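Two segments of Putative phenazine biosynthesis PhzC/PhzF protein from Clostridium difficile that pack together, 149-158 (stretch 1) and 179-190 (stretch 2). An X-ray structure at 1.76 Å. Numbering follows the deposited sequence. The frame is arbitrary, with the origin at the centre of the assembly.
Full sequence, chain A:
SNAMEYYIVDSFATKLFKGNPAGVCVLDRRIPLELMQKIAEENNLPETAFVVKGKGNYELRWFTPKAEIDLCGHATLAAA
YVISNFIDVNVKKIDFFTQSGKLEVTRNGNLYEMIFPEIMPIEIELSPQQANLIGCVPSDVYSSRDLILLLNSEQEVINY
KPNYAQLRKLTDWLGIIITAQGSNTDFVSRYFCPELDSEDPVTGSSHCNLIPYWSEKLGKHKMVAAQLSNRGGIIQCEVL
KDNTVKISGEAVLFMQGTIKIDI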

# COMPACT_ATOMS: atom_id res chain seq x y z
N LEU A 149 -20.34 -8.59 18.18
CA LEU A 149 -21.67 -7.99 18.11
C LEU A 149 -22.55 -8.79 17.18
O LEU A 149 -22.29 -8.87 15.97
CB LEU A 149 -21.61 -6.51 17.64
CG LEU A 149 -20.61 -5.58 18.38
CD1 LEU A 149 -20.55 -4.19 17.74
CD2 LEU A 149 -20.93 -5.48 19.88
N LEU A 150 -23.56 -9.43 17.76
CA LEU A 150 -24.50 -10.21 16.97
C LEU A 150 -25.55 -9.27 16.39
O LEU A 150 -26.30 -8.64 17.14
CB LEU A 150 -25.16 -11.34 17.81
CG LEU A 150 -26.29 -12.11 17.10
CD1 LEU A 150 -25.74 -13.03 15.99
CD2 LEU A 150 -27.14 -12.87 18.07
N LEU A 151 -25.60 -9.17 15.05
CA LEU A 151 -26.60 -8.34 14.39
C LEU A 151 -27.78 -9.21 13.94
O LEU A 151 -27.67 -10.43 13.99
CB LEU A 151 -25.99 -7.54 13.23
CG LEU A 151 -24.78 -6.62 13.57
CD1 LEU A 151 -24.42 -5.73 12.37
CD2 LEU A 151 -25.05 -5.72 14.80
N ASN A 152 -28.90 -8.59 13.56
CA ASN A 152 -30.14 -9.31 13.25
C ASN A 152 -30.22 -9.89 11.84
O ASN A 152 -31.15 -10.66 11.57
CB ASN A 152 -31.34 -8.40 13.51
CG ASN A 152 -31.62 -8.23 14.98
OD1 ASN A 152 -31.92 -9.19 15.70
ND2 ASN A 152 -31.52 -7.01 15.48
N SER A 153 -29.29 -9.56 10.94
CA SER A 153 -29.31 -10.09 9.56
C SER A 153 -27.98 -9.87 8.85
O SER A 153 -27.21 -9.01 9.24
CB SER A 153 -30.41 -9.42 8.74
OG SER A 153 -30.09 -8.06 8.45
N GLU A 154 -27.78 -10.57 7.72
CA GLU A 154 -26.63 -10.36 6.86
C GLU A 154 -26.68 -8.91 6.32
O GLU A 154 -25.65 -8.24 6.29
CB GLU A 154 -26.64 -11.39 5.72
CG GLU A 154 -25.54 -11.15 4.71
CD GLU A 154 -25.41 -12.23 3.66
OE1 GLU A 154 -25.68 -11.94 2.47
OE2 GLU A 154 -25.01 -13.36 4.00
N GLN A 155 -27.90 -8.41 5.98
CA GLN A 155 -28.08 -7.04 5.50
C GLN A 155 -27.52 -6.02 6.51
O GLN A 155 -26.84 -5.09 6.10
CB GLN A 155 -29.56 -6.73 5.19
CG GLN A 155 -29.73 -5.46 4.34
CD GLN A 155 -28.95 -5.55 3.03
OE1 GLN A 155 -29.15 -6.47 2.23
NE2 GLN A 155 -28.02 -4.63 2.82
N GLU A 156 -27.77 -6.23 7.82
CA GLU A 156 -27.27 -5.30 8.85
C GLU A 156 -25.73 -5.33 8.91
O GLU A 156 -25.11 -4.27 9.06
CB GLU A 156 -27.88 -5.61 10.22
CG GLU A 156 -29.29 -5.08 10.37
CD GLU A 156 -29.84 -5.12 11.78
OE1 GLU A 156 -29.15 -5.64 12.69
OE2 GLU A 156 -30.96 -4.59 11.99
N VAL A 157 -25.13 -6.51 8.69
CA VAL A 157 -23.66 -6.68 8.64
C VAL A 157 -23.13 -5.88 7.44
O VAL A 157 -22.21 -5.08 7.60
CB VAL A 157 -23.25 -8.18 8.62
CG1 VAL A 157 -21.75 -8.36 8.31
CG2 VAL A 157 -23.59 -8.83 9.96
N ILE A 158 -23.74 -6.04 6.26
CA ILE A 158 -23.36 -5.31 5.03
C ILE A 158 -23.51 -3.78 5.26
O ILE A 158 -22.63 -3.02 4.84
CB ILE A 158 -24.22 -5.79 3.82
CG1 ILE A 158 -23.95 -7.29 3.49
CG2 ILE A 158 -24.00 -4.91 2.56
CD1 ILE A 158 -25.01 -7.94 2.60
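Stretch 2 (179-190) TAQGSNTDFVSR

Where a strand gives way to a helix, its neighbour can no longer pair with it as in a sheet, and its polar groups may find other partners; this pair shows how. Stretch 2 is a hairpin, strands 179-181 and 187-190 joined by a loop. Its first strand, which begins earlier in the chain, lies beside Leu 150 as a parallel partner: Thr 179 N donates to Leu 149 O (2.9 Å), and Thr 179 O accepts from Leu 151 N (2.8 Å). Beyond this bridge direct backbone pairing stops and water takes over. One water accepts from Glu 154 N (2.9 Å) and donates to Gln 181 O (2.8 Å); another accepts from Gln 181 N (3.0 Å) and gives Leu 151 O a weak bond.

Helix 154-158, capped by Ser 153 OG accepting from Glu 156 N (3.0 Å), crosses strand 179-181 at -150° and runs at 16° to strand 187-190. Val 157 points at the hairpin, its CG2 3.7 Å from Ala 180 CB and 4.2 Å from Val 188 CG2. Polar bonds lie beyond this apolar patch. The extended Glu 154 reaches the loop, where OE1 accepts from Ser 183 OG (2.8 Å) and OE2 from Ser 183 N (2.9 Å); a water donating to OE2 (2.7 Å) also accepts from Asn 184 N. Arg 190 NH1 donates to Val 157 O (2.8 Å).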

# COMPACT_ATOMS: atom_id res chain seq x y z
N THR A 179 -21.41 -9.95 13.45
CA THR A 179 -21.71 -11.26 12.87
C THR A 179 -23.22 -11.47 12.76
O THR A 179 -23.97 -10.87 13.51
CB THR A 179 -21.02 -12.39 13.71
OG1 THR A 179 -21.15 -13.64 13.04
CG2 THR A 179 -21.60 -12.52 15.13
N ALA A 180 -23.65 -12.34 11.83
CA ALA A 180 -25.07 -12.71 11.66
C ALA A 180 -25.15 -13.99 10.87
O ALA A 180 -24.13 -14.44 10.34
CB ALA A 180 -25.83 -11.59 10.93
N GLN A 181 -26.35 -14.61 10.79
CA GLN A 181 -26.51 -15.79 9.94
C GLN A 181 -26.35 -15.36 8.47
O GLN A 181 -26.72 -14.24 8.13
CB GLN A 181 -27.89 -16.43 10.14
CG GLN A 181 -27.92 -17.50 11.20
CD GLN A 181 -29.26 -18.18 11.23
OE1 GLN A 181 -29.55 -19.07 10.41
NE2 GLN A 181 -30.10 -17.78 12.16
N GLY A 182 -25.82 -16.24 7.62
CA GLY A 182 -25.63 -15.89 6.21
C GLY A 182 -26.80 -16.24 5.31
O GLY A 182 -27.61 -17.12 5.63
N SER A 183 -26.86 -15.57 4.14
CA SER A 183 -27.87 -15.82 3.10
C SER A 183 -27.45 -17.03 2.25
O SER A 183 -28.28 -17.88 1.96
CB SER A 183 -28.02 -14.60 2.20
OG SER A 183 -26.79 -14.30 1.55
N ASN A 184 -26.17 -17.07 1.84
CA ASN A 184 -25.55 -18.08 0.98
C ASN A 184 -24.58 -18.96 1.79
O ASN A 184 -24.11 -19.98 1.30
CB ASN A 184 -24.80 -17.36 -0.17
CG ASN A 184 -24.30 -18.27 -1.26
OD1 ASN A 184 -25.07 -18.81 -2.06
ND2 ASN A 184 -22.98 -18.45 -1.32
N THR A 185 -24.29 -18.56 3.03
CA THR A 185 -23.36 -19.27 3.92
C THR A 185 -24.02 -19.50 5.27
O THR A 185 -25.09 -18.95 5.52
CB THR A 185 -22.06 -18.45 4.08
OG1 THR A 185 -22.36 -17.18 4.66
CG2 THR A 185 -21.30 -18.27 2.76
N ASP A 186 -23.39 -20.30 6.15
CA ASP A 186 -23.95 -20.55 7.48
C ASP A 186 -23.96 -19.28 8.31
O ASP A 186 -24.96 -18.99 8.98
CB ASP A 186 -23.19 -21.67 8.21
CG ASP A 186 -23.41 -22.99 7.54
OD1 ASP A 186 -24.51 -23.55 7.70
OD2 ASP A 186 -22.52 -23.42 6.79
N PHE A 187 -22.84 -18.52 8.28
CA PHE A 187 -22.73 -17.28 9.01
C PHE A 187 -21.80 -16.34 8.31
O PHE A 187 -21.03 -16.76 7.43
CB PHE A 187 -22.31 -17.49 10.48
CG PHE A 187 -20.95 -18.10 10.73
CD1 PHE A 187 -20.80 -19.47 10.87
CD2 PHE A 187 -19.83 -17.28 10.90
CE1 PHE A 187 -19.56 -20.03 11.19
CE2 PHE A 187 -18.59 -17.83 11.23
CZ PHE A 187 -18.46 -19.21 11.35
N VAL A 188 -21.87 -15.06 8.68
CA VAL A 188 -21.05 -14.01 8.09
C VAL A 188 -20.47 -13.16 9.17
O VAL A 188 -21.02 -13.12 10.28
CB VAL A 188 -21.84 -13.14 7.06
CG1 VAL A 188 -22.32 -13.96 5.86
CG2 VAL A 188 -23.01 -12.39 7.72
N SER A 189 -19.41 -12.44 8.85
CA SER A 189 -18.80 -11.48 9.79
C SER A 189 -17.99 -10.44 9.04
O SER A 189 -17.73 -10.58 7.85
CB SER A 189 -17.93 -12.17 10.84
OG SER A 189 -16.72 -12.66 10.27
N ARG A 190 -17.69 -9.36 9.73
CA ARG A 190 -16.78 -8.30 9.32
C ARG A 190 -15.94 -7.99 10.55
O ARG A 190 -16.44 -8.05 11.68
CB ARG A 190 -17.49 -7.07 8.77
CG ARG A 190 -18.11 -7.32 7.38
CD ARG A 190 -19.01 -6.18 6.99
NE ARG A 190 -18.24 -4.98 6.67
CZ ARG A 190 -18.75 -3.76 6.59
NH1 ARG A 190 -20.06 -3.56 6.80
NH2 ARG A 190 -17.97 -2.73 6.29
O HOH W 1 -28.49 -13.30 12.41
O HOH W 2 -23.68 -15.44 2.87
O HOH W 3 -29.21 -13.14 7.54